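Local coordinates for protein ribonucleoside-diphosphate reductase subunit beta (PDB 2RCC) that probably provides the small, diiron-binding subunit of a class I ribonucleotide reductase, which converts ribonucleotides to deoxyribonucleotides for DNA synthesis, at residues L111-H122 / I216-F227. Numbering follows the deposited sequence. Where two conformers were deposited one is given.
Sequences LMSVLSFQEVVH and INRDEQLHVYLF
His-223 lays one ring face over Leu-115, whose CG stands 3.5 Å from the ring centroid and only 6° off its normal, while Gln-118, Glu-119 and His-122 complete the hole that receives this knob. The two helices, nearly antiparallel at 159° with axes 11.0 Å apart, belong to the ferritin-like helical bundle of the reductase small chain. Both carry a Glu-x-x-His sequence, and by similarity Glu-119, His-122, Glu-220 and His-223 are iron ligands. At the ring edge, His-223 NE2 donates a very short, nearly straight hydrogen bond of 2.5 Å to Gln-118 OE1, the amide lying nearly coplanar with the imidazole. On the ring's other nitrogen, ND1 hydrogen-bonds Glu-186 of helix 172-187, another predicted ligand, and Glu-119 OE2 approaches close to the ring plane, 3.2 Å from CE1. Partners at both nitrogens and Leu-115 over the face fix the ring's rotation. Gln-118 reaches across on an extended chain (chi2 -167°), its amide stacked on the carboxylate of Asp-219. One water links Gln-118 OE1 to Asp-219 O, and a second joins Gln-118 NE2 to Asp-219 OD1. OD1 also forms a salt bridge with NH1 of Arg-218. Farther along, the contact turns apolar: Leu-115 CD2 meets Phe-227 CZ at 3.5 Å, Leu-226 packs against Leu-111 and Leu-115, and the selenium of Met-112, a selenomethionine, approaches the Phe-227 ring obliquely. At the other end, Ile-216 CG2 covers one face of the His-122 ring, and His-122 NE2 donates a hydrogen bond, in its ring plane, to the anti lone pair of Asp-219 OD2 (2.6 Å), an oxygen that also accepts from Trp-53 NE1.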
loop_
_atom_site.group_PDB
_atom_site.type_symbol
_atom_site.label_atom_id
_atom_site.label_comp_id
_atom_site.label_asym_id
_atom_site.label_seq_id
_atom_site.Cartn_x
_atom_site.Cartn_y
_atom_site.Cartn_z
ATOM N N LEU A 111 6.935 -1.146 1.508
ATOM C CA LEU A 111 6.389 -1.836 2.690
ATOM C C LEU A 111 5.374 -0.944 3.420
ATOM O O LEU A 111 4.391 -1.430 3.944
ATOM C CB LEU A 111 7.516 -2.356 3.587
ATOM C CG LEU A 111 8.391 -3.515 3.096
ATOM C CD1 LEU A 111 9.653 -3.622 3.995
ATOM C CD2 LEU A 111 7.545 -4.811 3.037
HETATM N N MSE A 112 5.586 0.357 3.407
HETATM C CA MSE A 112 4.595 1.291 3.989
HETATM C C MSE A 112 3.287 1.257 3.203
HETATM O O MSE A 112 2.223 1.340 3.797
HETATM C CB MSE A 112 5.146 2.705 4.111
HETATM C CG MSE A 112 6.277 2.893 5.095
HETATM SE SE MSE A 112 5.906 2.282 6.893
HETATM C CE MSE A 112 4.469 3.524 7.410
ATOM N N SER A 113 3.365 1.069 1.882
ATOM C CA SER A 113 2.175 0.890 1.060
ATOM C C SER A 113 1.417 -0.391 1.471
ATOM O O SER A 113 0.201 -0.366 1.620
ATOM C CB SER A 113 2.528 0.895 -0.439
ATOM O OG SER A 113 1.425 0.568 -1.232
ATOM N N VAL A 114 2.142 -1.492 1.647
ATOM C CA VAL A 114 1.553 -2.752 2.082
ATOM C C VAL A 114 0.925 -2.539 3.478
ATOM O O VAL A 114 -0.202 -2.931 3.675
ATOM C CB VAL A 114 2.586 -3.921 2.109
ATOM C CG1 VAL A 114 1.946 -5.198 2.686
ATOM C CG2 VAL A 114 3.233 -4.137 0.739
ATOM N N LEU A 115 1.579 -1.807 4.380
ATOM C CA LEU A 115 1.018 -1.545 5.730
ATOM C C LEU A 115 -0.290 -0.769 5.668
ATOM O O LEU A 115 -1.242 -1.054 6.404
ATOM C CB LEU A 115 1.970 -0.730 6.677
ATOM C CG LEU A 115 2.830 -1.533 7.631
ATOM C CD1 LEU A 115 3.793 -2.421 6.869
ATOM C CD2 LEU A 115 3.581 -0.685 8.649
ATOM N N SER A 116 -0.304 0.278 4.852
ATOM C CA SER A 116 -1.469 1.140 4.714
ATOM C C SER A 116 -2.705 0.350 4.236
ATOM O O SER A 116 -3.815 0.529 4.742
ATOM C CB SER A 116 -1.146 2.252 3.748
ATOM O OG SER A 116 -2.173 3.236 3.824
ATOM N N PHE A 117 -2.489 -0.459 3.222
ATOM C CA PHE A 117 -3.487 -1.384 2.711
ATOM C C PHE A 117 -4.020 -2.341 3.823
ATOM O O PHE A 117 -5.240 -2.517 3.994
ATOM C CB PHE A 117 -2.909 -2.138 1.540
ATOM C CG PHE A 117 -3.669 -3.364 1.190
ATOM C CD1 PHE A 117 -4.931 -3.263 0.627
ATOM C CD2 PHE A 117 -3.186 -4.593 1.538
ATOM C CE1 PHE A 117 -5.694 -4.413 0.378
ATOM C CE2 PHE A 117 -3.916 -5.732 1.277
ATOM C CZ PHE A 117 -5.175 -5.632 0.692
ATOM N N GLN A 118 -3.105 -2.939 4.578
ATOM C CA GLN A 118 -3.480 -3.815 5.700
ATOM C C GLN A 118 -4.348 -3.033 6.687
ATOM O O GLN A 118 -5.351 -3.552 7.138
ATOM C CB GLN A 118 -2.235 -4.418 6.402
ATOM C CG GLN A 118 -1.504 -5.455 5.494
ATOM C CD GLN A 118 -0.467 -6.299 6.225
ATOM O OE1 GLN A 118 0.098 -5.875 7.204
ATOM N NE2 GLN A 118 -0.193 -7.480 5.702
ATOM N N GLU A 119 -4.005 -1.786 6.984
ATOM C CA GLU A 119 -4.838 -0.967 7.885
ATOM C C GLU A 119 -6.244 -0.739 7.327
ATOM O O GLU A 119 -7.219 -0.765 8.106
ATOM C CB GLU A 119 -4.203 0.385 8.197
ATOM C CG GLU A 119 -2.825 0.339 8.901
ATOM C CD GLU A 119 -2.816 -0.427 10.221
ATOM O OE1 GLU A 119 -3.843 -0.401 10.951
ATOM O OE2 GLU A 119 -1.766 -1.041 10.530
ATOM N N VAL A 120 -6.352 -0.514 6.004
ATOM C CA VAL A 120 -7.636 -0.404 5.318
ATOM C C VAL A 120 -8.467 -1.656 5.561
ATOM O O VAL A 120 -9.636 -1.567 5.942
ATOM C CB VAL A 120 -7.494 -0.136 3.787
ATOM C CG1 VAL A 120 -8.815 -0.390 3.078
ATOM C CG2 VAL A 120 -7.003 1.321 3.513
ATOM N N VAL A 121 -7.861 -2.814 5.344
ATOM C CA VAL A 121 -8.528 -4.080 5.562
ATOM C C VAL A 121 -8.892 -4.343 7.059
ATOM O O VAL A 121 -10.007 -4.830 7.351
ATOM C CB VAL A 121 -7.754 -5.269 4.979
ATOM C CG1 VAL A 121 -8.513 -6.575 5.288
ATOM C CG2 VAL A 121 -7.574 -5.103 3.436
ATOM N N HIS A 122 -8.001 -3.951 7.971
ATOM C CA HIS A 122 -8.287 -4.040 9.416
ATOM C C HIS A 122 -9.511 -3.188 9.754
ATOM O O HIS A 122 -10.433 -3.664 10.403
ATOM C CB HIS A 122 -7.105 -3.620 10.309
ATOM C CG HIS A 122 -5.867 -4.456 10.125
ATOM N ND1 HIS A 122 -4.641 -4.113 10.655
ATOM C CD2 HIS A 122 -5.668 -5.601 9.427
ATOM C CE1 HIS A 122 -3.748 -5.030 10.324
ATOM N NE2 HIS A 122 -4.351 -5.955 9.592
ATOM N N ILE A 216 -5.493 -9.687 12.560
ATOM C CA ILE A 216 -5.078 -8.285 12.712
ATOM C C ILE A 216 -3.819 -8.166 13.593
ATOM O O ILE A 216 -2.834 -7.512 13.212
ATOM C CB ILE A 216 -6.191 -7.392 13.303
ATOM C CG1 ILE A 216 -7.368 -7.251 12.327
ATOM C CG2 ILE A 216 -5.620 -5.978 13.720
ATOM C CD1 ILE A 216 -8.696 -6.686 12.904
ATOM N N ASN A 217 -3.855 -8.837 14.740
ATOM C CA ASN A 217 -2.773 -8.808 15.725
ATOM C C ASN A 217 -1.471 -9.420 15.123
ATOM O O ASN A 217 -0.383 -8.919 15.398
ATOM C CB ASN A 217 -3.262 -9.520 17.009
ATOM C CG ASN A 217 -2.572 -9.064 18.303
ATOM O OD1 ASN A 217 -1.835 -8.082 18.367
ATOM N ND2 ASN A 217 -2.894 -9.781 19.376
ATOM N N ARG A 218 -1.591 -10.472 14.296
ATOM C CA ARG A 218 -0.461 -11.093 13.585
ATOM C C ARG A 218 0.181 -10.075 12.602
ATOM O O ARG A 218 1.405 -9.932 12.529
ATOM C CB ARG A 218 -0.900 -12.346 12.813
ATOM C CG ARG A 218 0.115 -12.856 11.750
ATOM C CD ARG A 218 -0.192 -14.220 11.090
ATOM N NE ARG A 218 -1.260 -14.493 10.080
ATOM C CZ ARG A 218 -2.085 -13.676 9.382
ATOM N NH1 ARG A 218 -2.123 -12.318 9.447
ATOM N NH2 ARG A 218 -2.945 -14.290 8.559
ATOM N N ASP A 219 -0.658 -9.398 11.829
ATOM C CA ASP A 219 -0.171 -8.331 10.942
ATOM C C ASP A 219 0.550 -7.257 11.760
ATOM O O ASP A 219 1.600 -6.760 11.367
ATOM C CB ASP A 219 -1.319 -7.634 10.230
ATOM C CG ASP A 219 -2.005 -8.489 9.187
ATOM O OD1 ASP A 219 -1.454 -9.472 8.704
ATOM O OD2 ASP A 219 -3.108 -8.092 8.789
ATOM N N GLU A 220 -0.034 -6.874 12.888
ATOM C CA GLU A 220 0.610 -5.857 13.721
ATOM C C GLU A 220 1.991 -6.274 14.178
ATOM O O GLU A 220 2.856 -5.455 14.212
ATOM C CB GLU A 220 -0.220 -5.501 14.918
ATOM C CG GLU A 220 -1.497 -4.757 14.594
ATOM C CD GLU A 220 -2.177 -4.298 15.877
ATOM O OE1 GLU A 220 -2.347 -5.140 16.791
ATOM O OE2 GLU A 220 -2.545 -3.103 15.942
ATOM N N GLN A 221 2.226 -7.559 14.427
ATOM C CA GLN A 221 3.548 -7.989 14.876
ATOM C C GLN A 221 4.607 -7.759 13.815
ATOM O O GLN A 221 5.733 -7.394 14.160
ATOM C CB GLN A 221 3.572 -9.454 15.361
ATOM C CG GLN A 221 2.538 -9.844 16.427
ATOM C CD GLN A 221 2.336 -8.788 17.500
ATOM O OE1 GLN A 221 3.273 -8.458 18.220
ATOM N NE2 GLN A 221 1.098 -8.285 17.642
ATOM N N LEU A 222 4.265 -7.963 12.544
ATOM C CA LEU A 222 5.211 -7.698 11.468
ATOM C C LEU A 222 5.436 -6.180 11.291
ATOM O O LEU A 222 6.535 -5.744 10.954
ATOM C CB LEU A 222 4.786 -8.395 10.183
ATOM C CG LEU A 222 4.805 -9.929 10.192
ATOM C CD1 LEU A 222 4.295 -10.502 8.839
ATOM C CD2 LEU A 222 6.196 -10.439 10.458
ATOM N N HIS A 223 4.402 -5.391 11.546
ATOM C CA HIS A 223 4.511 -3.931 11.478
ATOM C C HIS A 223 5.481 -3.480 12.565
ATOM O O HIS A 223 6.396 -2.683 12.278
ATOM C CB HIS A 223 3.160 -3.242 11.659
ATOM C CG HIS A 223 2.119 -3.576 10.619
ATOM N ND1 HIS A 223 0.897 -2.948 10.575
ATOM C CD2 HIS A 223 2.117 -4.453 9.590
ATOM C CE1 HIS A 223 0.166 -3.445 9.593
ATOM N NE2 HIS A 223 0.886 -4.365 8.976
ATOM N N VAL A 224 5.323 -3.999 13.796
ATOM C CA VAL A 224 6.254 -3.674 14.900
ATOM C C VAL A 224 7.687 -4.099 14.558
ATOM O O VAL A 224 8.612 -3.387 14.844
ATOM C CB VAL A 224 5.841 -4.342 16.249
ATOM C CG1 VAL A 224 6.908 -4.118 17.309
ATOM C CG2 VAL A 224 4.488 -3.802 16.724
ATOM N N TYR A 225 7.857 -5.274 13.943
ATOM C CA TYR A 225 9.160 -5.737 13.503
ATOM C C TYR A 225 9.776 -4.703 12.525
ATOM O O TYR A 225 10.936 -4.327 12.692
ATOM C CB TYR A 225 9.043 -7.136 12.880
ATOM C CG TYR A 225 10.270 -7.674 12.212
ATOM C CD1 TYR A 225 11.283 -8.307 12.937
ATOM C CD2 TYR A 225 10.417 -7.582 10.834
ATOM C CE1 TYR A 225 12.408 -8.796 12.303
ATOM C CE2 TYR A 225 11.528 -8.049 10.216
ATOM C CZ TYR A 225 12.510 -8.656 10.939
ATOM O OH TYR A 225 13.579 -9.133 10.235
ATOM N N LEU A 226 8.990 -4.211 11.573
ATOM C CA LEU A 226 9.460 -3.197 10.631
ATOM C C LEU A 226 9.895 -1.917 11.366
ATOM O O LEU A 226 11.005 -1.394 11.156
ATOM C CB LEU A 226 8.377 -2.850 9.616
ATOM C CG LEU A 226 8.695 -1.745 8.590
ATOM C CD1 LEU A 226 9.949 -2.046 7.812
ATOM C CD2 LEU A 226 7.500 -1.507 7.700
ATOM N N PHE A 227 9.002 -1.399 12.191
ATOM C CA PHE A 227 9.317 -0.158 12.920
ATOM C C PHE A 227 10.508 -0.268 13.878
ATOM O O PHE A 227 11.299 0.666 13.991
ATOM C CB PHE A 227 8.087 0.360 13.667
ATOM C CG PHE A 227 6.911 0.709 12.774
ATOM C CD1 PHE A 227 7.071 1.567 11.694
ATOM C CD2 PHE A 227 5.608 0.254 13.093
ATOM C CE1 PHE A 227 5.975 1.912 10.901
ATOM C CE2 PHE A 227 4.527 0.592 12.304
ATOM C CZ PHE A 227 4.707 1.408 11.210
HETATM O O HOH W 1 2.048 -7.247 8.431
HETATM O O HOH W 2 1.154 -9.578 7.573
#